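Local coordinates for protein uricase (Arthrobacter globiformis, PDB 2YZC) that catalyses the oxidation of uric acid by molecular oxygen to 5-hydroxyisourate, which is processed further to (S)-allantoin, at residues V28-N33 with H37-L42; F88-G93 with S142-V147; T184-R189 with G208-A213. All coordinates share one frame; numbering follows the deposited sequence.

Contact 1 of 3, residues V28-N33 with H37-L42; sequences VKVTRN and HEIQDL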
loop_
_atom_site.group_PDB
_atom_site.type_symbol
_atom_site.label_atom_id
_atom_site.label_comp_id
_atom_site.label_asym_id
_atom_site.label_seq_id
_atom_site.Cartn_x
_atom_site.Cartn_y
_atom_site.Cartn_z
ATOM N N VAL A 28 12.070 -8.602 16.831
ATOM C CA VAL A 28 13.419 -8.122 16.610
ATOM C C VAL A 28 14.231 -8.719 17.746
ATOM O O VAL A 28 13.932 -8.487 18.919
ATOM C CB VAL A 28 13.512 -6.583 16.633
ATOM C CG1 VAL A 28 14.976 -6.149 16.689
ATOM C CG2 VAL A 28 12.879 -6.013 15.375
ATOM N N LYS A 29 15.225 -9.530 17.391
ATOM C CA LYS A 29 16.093 -10.160 18.379
ATOM C C LYS A 29 17.474 -9.525 18.300
ATOM O O LYS A 29 18.137 -9.573 17.260
ATOM C CB LYS A 29 16.218 -11.663 18.114
ATOM C CG LYS A 29 17.209 -12.381 19.040
ATOM C CD LYS A 29 16.788 -12.267 20.496
ATOM C CE LYS A 29 17.729 -13.023 21.429
ATOM N NZ LYS A 29 19.084 -12.411 21.500
ATOM N N VAL A 30 17.896 -8.910 19.397
ATOM C CA VAL A 30 19.207 -8.286 19.435
ATOM C C VAL A 30 20.173 -9.205 20.168
ATOM O O VAL A 30 19.866 -9.703 21.252
ATOM C CB VAL A 30 19.181 -6.927 20.178
ATOM C CG1 VAL A 30 20.585 -6.336 20.215
ATOM C CG2 VAL A 30 18.222 -5.967 19.490
ATOM N N THR A 31 21.327 -9.452 19.562
ATOM C CA THR A 31 22.348 -10.274 20.194
ATOM C C THR A 31 23.355 -9.267 20.726
ATOM O O THR A 31 23.963 -8.531 19.952
ATOM C CB THR A 31 23.051 -11.203 19.183
ATOM O OG1 THR A 31 22.097 -12.113 18.624
ATOM C CG2 THR A 31 24.152 -12.006 19.868
ATOM N N ARG A 32 23.514 -9.205 22.042
ATOM C CA ARG A 32 24.457 -8.258 22.618
ATOM C C ARG A 32 25.337 -8.851 23.715
ATOM O O ARG A 32 25.450 -8.291 24.806
ATOM C CB ARG A 32 23.715 -7.020 23.145
ATOM C CG ARG A 32 22.573 -7.322 24.105
ATOM C CD ARG A 32 22.391 -6.188 25.110
ATOM N NE ARG A 32 21.864 -4.966 24.513
ATOM C CZ ARG A 32 21.861 -3.781 25.118
ATOM N NH1 ARG A 32 21.354 -2.723 24.506
ATOM N NH2 ARG A 32 22.380 -3.646 26.329
ATOM N N ASN A 33 25.963 -9.984 23.417
ATOM C CA ASN A 33 26.854 -10.635 24.373
ATOM C C ASN A 33 28.092 -9.756 24.485
ATOM O O ASN A 33 28.636 -9.557 25.571
ATOM C CB ASN A 33 27.249 -12.025 23.872
ATOM C CG ASN A 33 26.049 -12.885 23.543
ATOM O OD1 ASN A 33 25.252 -12.548 22.667
ATOM N ND2 ASN A 33 25.910 -14.005 24.245
ATOM N N HIS A 37 26.924 -5.680 18.555
ATOM C CA HIS A 37 25.549 -6.169 18.462
ATOM C C HIS A 37 25.164 -6.734 17.096
ATOM O O HIS A 37 25.687 -6.319 16.064
ATOM C CB HIS A 37 24.554 -5.053 18.819
ATOM C CG HIS A 37 24.639 -4.583 20.238
ATOM N ND1 HIS A 37 23.714 -3.721 20.790
ATOM C CD2 HIS A 37 25.549 -4.830 21.211
ATOM C CE1 HIS A 37 24.051 -3.457 22.040
ATOM N NE2 HIS A 37 25.160 -4.117 22.320
ATOM N N GLU A 38 24.238 -7.687 17.112
ATOM C CA GLU A 38 23.717 -8.307 15.898
ATOM C C GLU A 38 22.200 -8.132 15.943
ATOM O O GLU A 38 21.599 -8.116 17.025
ATOM C CB GLU A 38 24.045 -9.803 15.847
ATOM C CG GLU A 38 25.529 -10.150 15.851
ATOM C CD GLU A 38 26.297 -9.491 14.721
ATOM O OE1 GLU A 38 25.780 -9.449 13.582
ATOM O OE2 GLU A 38 27.429 -9.019 14.967
ATOM N N ILE A 39 21.588 -8.010 14.769
ATOM C CA ILE A 39 20.145 -7.825 14.659
ATOM C C ILE A 39 19.479 -8.876 13.775
ATOM O O ILE A 39 19.940 -9.147 12.668
ATOM C CB ILE A 39 19.803 -6.436 14.045
ATOM C CG1 ILE A 39 20.358 -5.314 14.924
ATOM C CG2 ILE A 39 18.288 -6.291 13.879
ATOM C CD1 ILE A 39 19.762 -5.266 16.310
ATOM N N GLN A 40 18.399 -9.469 14.276
ATOM C CA GLN A 40 17.616 -10.431 13.502
ATOM C C GLN A 40 16.206 -9.841 13.541
ATOM O O GLN A 40 15.674 -9.557 14.612
ATOM C CB GLN A 40 17.680 -11.827 14.132
ATOM C CG GLN A 40 19.028 -12.517 13.882
ATOM C CD GLN A 40 19.168 -13.823 14.637
ATOM O OE1 GLN A 40 19.180 -14.905 14.047
ATOM N NE2 GLN A 40 19.265 -13.727 15.951
ATOM N N ASP A 41 15.619 -9.635 12.366
ATOM C CA ASP A 41 14.308 -8.993 12.252
ATOM C C ASP A 41 13.362 -9.904 11.469
ATOM O O ASP A 41 13.587 -10.150 10.286
ATOM C CB ASP A 41 14.507 -7.654 11.519
ATOM C CG ASP A 41 13.315 -6.719 11.632
ATOM O OD1 ASP A 41 12.229 -7.159 12.065
ATOM O OD2 ASP A 41 13.472 -5.526 11.269
ATOM N N LEU A 42 12.305 -10.383 12.127
ATOM C CA LEU A 42 11.341 -11.293 11.502
ATOM C C LEU A 42 9.863 -10.912 11.642
ATOM O O LEU A 42 9.474 -10.205 12.572
ATOM C CB LEU A 42 11.491 -12.704 12.093
ATOM C CG LEU A 42 12.832 -13.439 12.046
ATOM C CD1 LEU A 42 12.713 -14.760 12.815
ATOM C CD2 LEU A 42 13.229 -13.693 10.606
#
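Arg-32 lays its CB over one face of the His-37 imidazole, a CH-pi contact in which that carbon stands 3.5 Å from the ring centroid and is shifted toward the rim. The first torsion of Arg-32 (chi1 53°) tucks CG between the backbone N and the carbonyl carbon, and the side chain then runs alongside the histidine in the same direction. His-37 CE1 thereby comes to lie 3.6 Å from Arg-32 NE, over a face of the guanidinium; the two planes are 40° apart, too inclined for a flat stack. The polar ends are held from across the subunit interface: His-37 ND1 bonds Ser-158 OG of the second subunit, and Arg-32 NH2 forms a salt bridge with Asp-179 of that second subunit.

Further along, Val-30 and Ile-39 point the same way from a non-hydrogen-bonded pair, CG2 of the valine meeting CD1 of the isoleucine at 3.6 Å. On the same face Val-28 CG2 rests 3.6 Å from Asp-41 OD1, an oxygen already engaged by Arg-26. Lys-29 and Thr-31 point to the other face. The lysine chain bends back until NZ reaches Val-30 O at 2.8 Å, approaching from above the carbonyl plane, while Glu-267 of the second subunit supplies the counter-charge. Between the strands, Lys-29 pairs with Gln-40 and Thr-31 with Glu-38, each pair through two backbone hydrogen bonds; Thr-31 N to Glu-38 O measures 2.9 Å and is nearly straight. This is a classic antiparallel beta hairpin, here placed where the sheet continues into another subunit.

Contact 2 of 3, residues F88-G93 with S142-V147; sequences FLLRLG and SEQAIV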
loop_
_atom_site.group_PDB
_atom_site.type_symbol
_atom_site.label_atom_id
_atom_site.label_comp_id
_atom_site.label_asym_id
_atom_site.label_seq_id
_atom_site.Cartn_x
_atom_site.Cartn_y
_atom_site.Cartn_z
ATOM N N PHE A 88 14.531 -21.500 13.647
ATOM C CA PHE A 88 13.626 -20.914 14.627
ATOM C C PHE A 88 12.241 -21.508 14.389
ATOM O O PHE A 88 11.555 -21.910 15.328
ATOM C CB PHE A 88 13.566 -19.392 14.461
ATOM C CG PHE A 88 12.709 -18.699 15.488
ATOM C CD1 PHE A 88 12.977 -18.837 16.850
ATOM C CD2 PHE A 88 11.646 -17.890 15.095
ATOM C CE1 PHE A 88 12.197 -18.175 17.808
ATOM C CE2 PHE A 88 10.861 -17.224 16.042
ATOM C CZ PHE A 88 11.140 -17.367 17.403
ATOM N N LEU A 89 11.834 -21.574 13.123
ATOM C CA LEU A 89 10.525 -22.118 12.793
ATOM C C LEU A 89 10.434 -23.597 13.171
ATOM O O LEU A 89 9.390 -24.063 13.639
ATOM C CB LEU A 89 10.234 -21.941 11.297
ATOM C CG LEU A 89 10.142 -20.506 10.764
ATOM C CD1 LEU A 89 9.872 -20.542 9.266
ATOM C CD2 LEU A 89 9.038 -19.743 11.486
ATOM N N LEU A 90 11.524 -24.333 12.968
ATOM C CA LEU A 90 11.548 -25.758 13.299
ATOM C C LEU A 90 11.311 -25.974 14.792
ATOM O O LEU A 90 10.602 -26.903 15.195
ATOM C CB LEU A 90 12.887 -26.375 12.876
ATOM C CG LEU A 90 13.040 -26.645 11.370
ATOM C CD1 LEU A 90 14.497 -26.916 11.017
ATOM C CD2 LEU A 90 12.168 -27.838 10.992
ATOM N N ARG A 91 11.889 -25.111 15.616
ATOM C CA ARG A 91 11.694 -25.241 17.048
ATOM C C ARG A 91 10.223 -25.019 17.396
ATOM O O ARG A 91 9.635 -25.783 18.165
ATOM C CB ARG A 91 12.563 -24.240 17.809
ATOM C CG ARG A 91 12.459 -24.429 19.312
ATOM C CD ARG A 91 13.246 -23.407 20.106
ATOM N NE ARG A 91 13.031 -23.626 21.534
ATOM C CZ ARG A 91 13.443 -22.811 22.497
ATOM N NH1 ARG A 91 14.103 -21.702 22.197
ATOM N NH2 ARG A 91 13.192 -23.108 23.765
ATOM N N LEU A 92 9.630 -23.975 16.821
ATOM C CA LEU A 92 8.226 -23.661 17.070
ATOM C C LEU A 92 7.311 -24.798 16.626
ATOM O O LEU A 92 6.437 -25.234 17.376
ATOM C CB LEU A 92 7.830 -22.374 16.330
ATOM C CG LEU A 92 8.313 -21.058 16.944
ATOM C CD1 LEU A 92 8.160 -19.911 15.948
ATOM C CD2 LEU A 92 7.519 -20.790 18.219
ATOM N N GLY A 93 7.516 -25.269 15.400
ATOM C CA GLY A 93 6.697 -26.343 14.873
ATOM C C GLY A 93 6.735 -27.602 15.714
ATOM O O GLY A 93 5.693 -28.192 16.004
ATOM N N SER A 142 5.454 -36.870 11.240
ATOM C CA SER A 142 6.884 -36.746 11.485
ATOM C C SER A 142 7.589 -36.053 10.320
ATOM O O SER A 142 8.786 -35.778 10.386
ATOM C CB SER A 142 7.505 -38.128 11.736
ATOM O OG SER A 142 7.261 -39.015 10.658
ATOM N N GLU A 143 6.842 -35.755 9.259
ATOM C CA GLU A 143 7.433 -35.100 8.098
ATOM C C GLU A 143 7.563 -33.596 8.299
ATOM O O GLU A 143 6.607 -32.925 8.691
ATOM C CB GLU A 143 6.600 -35.355 6.837
ATOM C CG GLU A 143 7.360 -35.035 5.553
ATOM C CD GLU A 143 6.466 -34.918 4.325
ATOM O OE1 GLU A 143 5.551 -35.755 4.154
ATOM O OE2 GLU A 143 6.692 -33.990 3.520
ATOM N N GLN A 144 8.756 -33.081 8.027
ATOM C CA GLN A 144 9.045 -31.658 8.137
ATOM C C GLN A 144 9.464 -31.163 6.752
ATOM O O GLN A 144 10.497 -31.582 6.227
ATOM C CB GLN A 144 10.174 -31.438 9.137
ATOM C CG GLN A 144 9.774 -31.738 10.571
ATOM C CD GLN A 144 10.957 -32.097 11.442
ATOM O OE1 GLN A 144 12.085 -31.685 11.177
ATOM N NE2 GLN A 144 10.701 -32.857 12.500
ATOM N N ALA A 145 8.655 -30.286 6.160
ATOM C CA ALA A 145 8.942 -29.750 4.829
ATOM C C ALA A 145 9.217 -28.259 4.921
ATOM O O ALA A 145 8.450 -27.524 5.545
ATOM C CB ALA A 145 7.766 -30.001 3.905
ATOM N N ILE A 146 10.306 -27.825 4.289
ATOM C CA ILE A 146 10.701 -26.421 4.298
ATOM C C ILE A 146 10.862 -25.823 2.904
ATOM O O ILE A 146 11.500 -26.415 2.020
ATOM C CB ILE A 146 12.039 -26.227 5.040
ATOM C CG1 ILE A 146 11.898 -26.676 6.493
ATOM C CG2 ILE A 146 12.469 -24.771 4.967
ATOM C CD1 ILE A 146 13.207 -26.657 7.260
ATOM N N VAL A 147 10.275 -24.643 2.724
ATOM C CA VAL A 147 10.355 -23.896 1.474
ATOM C C VAL A 147 10.939 -22.525 1.802
ATOM O O VAL A 147 10.368 -21.783 2.601
ATOM C CB VAL A 147 8.953 -23.698 0.833
ATOM C CG1 VAL A 147 9.022 -22.661 -0.294
ATOM C CG2 VAL A 147 8.434 -25.026 0.288
#
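Leu-90 sends its side chain from helix 85-99 across to strand 143-157, and each step outward brings it closer to its partners. Its CB touches neither Ile-146 nor Gln-144, lying 5.6 Å from Ile-146 CD1. With chi1 at -77°, CG is turned opposite the carbonyl carbon and comes within 4.1 Å of that same methyl. The isopropyl group then forks: Leu-90 CD1 is 4.0 Å from Ile-146 CD1, and CD2 approaches it just as closely. The isoleucine methyl therefore sits against the fork itself, almost equally far from its three carbons. CD2 does a second job, meeting Gln-144 OE1 at 3.9 Å, a van der Waals contact between a methyl and an amide oxygen.

The two halves of the uricase chain are related tunnelling-fold (T-fold) units, each with a pair of helices layered on an antiparallel sheet. Helix 85-99 follows the first strands of the chain, whereas strand 143-157 opens the second half, and the leucine thus bridges the two units where their strands run side by side in one continuous sheet. Leu-137 of the intervening strand 131-140 packs on both Leu-90 and Ile-146.

On the strand, Ile-146 carries its ethyl arm extended (chi2 174°), which pushes CD1 out to meet the helix. Gln-144, two residues earlier and on the same side of the strand, also reaches out with an extended chain, and both side chains cross the leucine at about a right angle. Were the leucine replaced by an alanine, the fork would be gone, and Ile-146 CD1 would probably face a gap, with the Gln-144 amide left without its apolar neighbour. The backbones stand well apart, Leu-90 CA to Gln-144 CA being 8.2 Å.

Contact 3 of 3, residues T184-R189 with G208-A213; sequences TDVSAR and GLLLKA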
loop_
_atom_site.group_PDB
_atom_site.type_symbol
_atom_site.label_atom_id
_atom_site.label_comp_id
_atom_site.label_asym_id
_atom_site.label_seq_id
_atom_site.Cartn_x
_atom_site.Cartn_y
_atom_site.Cartn_z
ATOM N N THR A 184 11.887 -7.222 -14.143
ATOM C CA THR A 184 10.967 -8.066 -13.402
ATOM C C THR A 184 11.237 -7.979 -11.908
ATOM O O THR A 184 12.215 -7.370 -11.479
ATOM C CB THR A 184 11.096 -9.555 -13.869
ATOM O OG1 THR A 184 10.077 -10.350 -13.255
ATOM C CG2 THR A 184 12.448 -10.125 -13.492
ATOM N N ASP A 185 10.335 -8.559 -11.123
ATOM C CA ASP A 185 10.485 -8.613 -9.670
ATOM C C ASP A 185 10.721 -10.091 -9.415
ATOM O O ASP A 185 9.852 -10.917 -9.694
ATOM C CB ASP A 185 9.204 -8.199 -8.942
ATOM C CG ASP A 185 8.874 -6.739 -9.119
ATOM O OD1 ASP A 185 9.807 -5.910 -9.088
ATOM O OD2 ASP A 185 7.674 -6.418 -9.270
ATOM N N VAL A 186 11.894 -10.437 -8.915
ATOM C CA VAL A 186 12.175 -11.836 -8.666
ATOM C C VAL A 186 11.456 -12.349 -7.428
ATOM O O VAL A 186 11.676 -11.861 -6.318
ATOM C CB VAL A 186 13.682 -12.094 -8.497
ATOM C CG1 VAL A 186 13.927 -13.586 -8.286
ATOM C CG2 VAL A 186 14.439 -11.600 -9.724
ATOM N N SER A 187 10.572 -13.316 -7.646
ATOM C CA SER A 187 9.825 -13.972 -6.582
ATOM C C SER A 187 10.098 -15.441 -6.841
ATOM O O SER A 187 9.649 -15.987 -7.849
ATOM C CB SER A 187 8.318 -13.716 -6.701
ATOM O OG SER A 187 7.961 -12.447 -6.189
ATOM N N ALA A 188 10.863 -16.068 -5.959
ATOM C CA ALA A 188 11.189 -17.475 -6.138
ATOM C C ALA A 188 11.065 -18.212 -4.821
ATOM O O ALA A 188 11.336 -17.657 -3.761
ATOM C CB ALA A 188 12.603 -17.617 -6.679
ATOM N N ARG A 189 10.644 -19.467 -4.898
ATOM C CA ARG A 189 10.508 -20.296 -3.715
ATOM C C ARG A 189 10.992 -21.696 -4.066
ATOM O O ARG A 189 10.629 -22.248 -5.107
ATOM C CB ARG A 189 9.051 -20.304 -3.253
ATOM C CG ARG A 189 8.701 -19.050 -2.463
ATOM C CD ARG A 189 7.212 -18.834 -2.335
ATOM N NE ARG A 189 6.908 -17.700 -1.464
ATOM C CZ ARG A 189 7.398 -16.471 -1.615
ATOM N NH1 ARG A 189 8.231 -16.194 -2.612
ATOM N NH2 ARG A 189 7.047 -15.512 -0.768
ATOM N N GLY A 208 22.444 -15.615 -5.618
ATOM C CA GLY A 208 23.476 -15.341 -6.605
ATOM C C GLY A 208 23.266 -16.067 -7.927
ATOM O O GLY A 208 23.527 -15.510 -8.994
ATOM N N LEU A 209 22.803 -17.311 -7.867
ATOM C CA LEU A 209 22.569 -18.093 -9.081
ATOM C C LEU A 209 21.421 -17.512 -9.906
ATOM O O LEU A 209 21.470 -17.499 -11.139
ATOM C CB LEU A 209 22.265 -19.547 -8.723
ATOM C CG LEU A 209 23.404 -20.311 -8.045
ATOM C CD1 LEU A 209 22.905 -21.654 -7.534
ATOM C CD2 LEU A 209 24.545 -20.493 -9.035
ATOM N N LEU A 210 20.386 -17.039 -9.221
ATOM C CA LEU A 210 19.234 -16.450 -9.901
ATOM C C LEU A 210 19.646 -15.153 -10.590
ATOM O O LEU A 210 19.308 -14.920 -11.749
ATOM C CB LEU A 210 18.109 -16.162 -8.904
ATOM C CG LEU A 210 17.433 -17.367 -8.242
ATOM C CD1 LEU A 210 16.458 -16.888 -7.179
ATOM C CD2 LEU A 210 16.698 -18.189 -9.296
ATOM N N LEU A 211 20.379 -14.315 -9.864
ATOM C CA LEU A 211 20.834 -13.038 -10.401
ATOM C C LEU A 211 21.758 -13.260 -11.592
ATOM O O LEU A 211 21.666 -12.559 -12.601
ATOM C CB LEU A 211 21.563 -12.251 -9.310
ATOM C CG LEU A 211 20.909 -11.007 -8.691
ATOM C CD1 LEU A 211 19.398 -11.045 -8.817
ATOM C CD2 LEU A 211 21.346 -10.904 -7.234
ATOM N N LYS A 212 22.642 -14.247 -11.466
ATOM C CA LYS A 212 23.599 -14.572 -12.519
ATOM C C LYS A 212 22.917 -15.055 -13.792
ATOM O O LYS A 212 23.251 -14.606 -14.890
ATOM C CB LYS A 212 24.580 -15.640 -12.029
ATOM C CG LYS A 212 25.581 -16.102 -13.085
ATOM C CD LYS A 212 26.479 -17.207 -12.541
ATOM C CE LYS A 212 27.425 -17.742 -13.608
ATOM N NZ LYS A 212 28.347 -16.687 -14.115
ATOM N N ALA A 213 21.969 -15.977 -13.649
ATOM C CA ALA A 213 21.254 -16.508 -14.804
ATOM C C ALA A 213 20.419 -15.413 -15.459
ATOM O O ALA A 213 20.344 -15.329 -16.683
ATOM C CB ALA A 213 20.358 -17.667 -14.384
#
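Leu-210 bridges helix 199-216 and strand 182-192 with a single methyl: its CD1 lies 4.0 Å from Ala-188 CB and 4.3 Å from Val-186 CG1. The conformation explains the reach. CG is turned opposite the carbonyl carbon (chi1 -67°), and the second torsion, 174°, carries CD1 on into the extended position, as far from its own CA as the side chain allows. The sister methyl is directed elsewhere, CD2 remaining 4.9 Å from Ala-188 CB.

On the strand the two partners are alternate residues, so both project toward the helix while Ser-187 between them points away. Val-186 has CG1 opposite its backbone N (chi1 -178°), and this is the branch that meets the leucine; CG2 is turned instead toward the next helix residue. There Leu-211 has torsions lying off the usual leucine minima, and its CD1 stops 5.1 Å from Val-186 CG2, short of direct contact. Its own packing is found on Leu-153 and on Ile-118 of the second subunit. Ala-188 offers only CB, and that short side chain lets the leucine tip come up to the sheet.

Strand 182-192 and helix 199-216 belong to the second T-fold unit of the chain, in which two helices lie against an antiparallel sheet. Met-229 and Val-233 of helix 222-236 and Ile-243 of strand 240-254 also touch Leu-210, seating it among both helices and the sheet. The backbones remain apart, with 8.5 Å between Val-186 CA and Leu-210 CA. Since all three touching residues are buried and meet through carbon alone, the contact depends on shape and exclusion of water, with no directional polar bond to fix its register.

In the fold
Contacts 1, 2 and 3 follow one another along the chain and all reach the same curved antiparallel sheet. Contact 1 touches contact 2 where Leu-42 CD1 packs on Phe-88 CD2 at 4.0 Å, tying the hairpin to helix 85-99. Contact 2 in turn meets contact 3 through neighbouring strands, with Val-147 CG1 lying 3.8 Å from Arg-189 CB. Contacts 1 and 3 do not touch; their nearest atoms are about 13 Å apart. Contacts 1 and 2 lie away from the known sites. In contact 3 the Val-186 side chain is about 12 Å from that of Asn-249, a urate-binding residue, and about 14 Å from a bound allantoate.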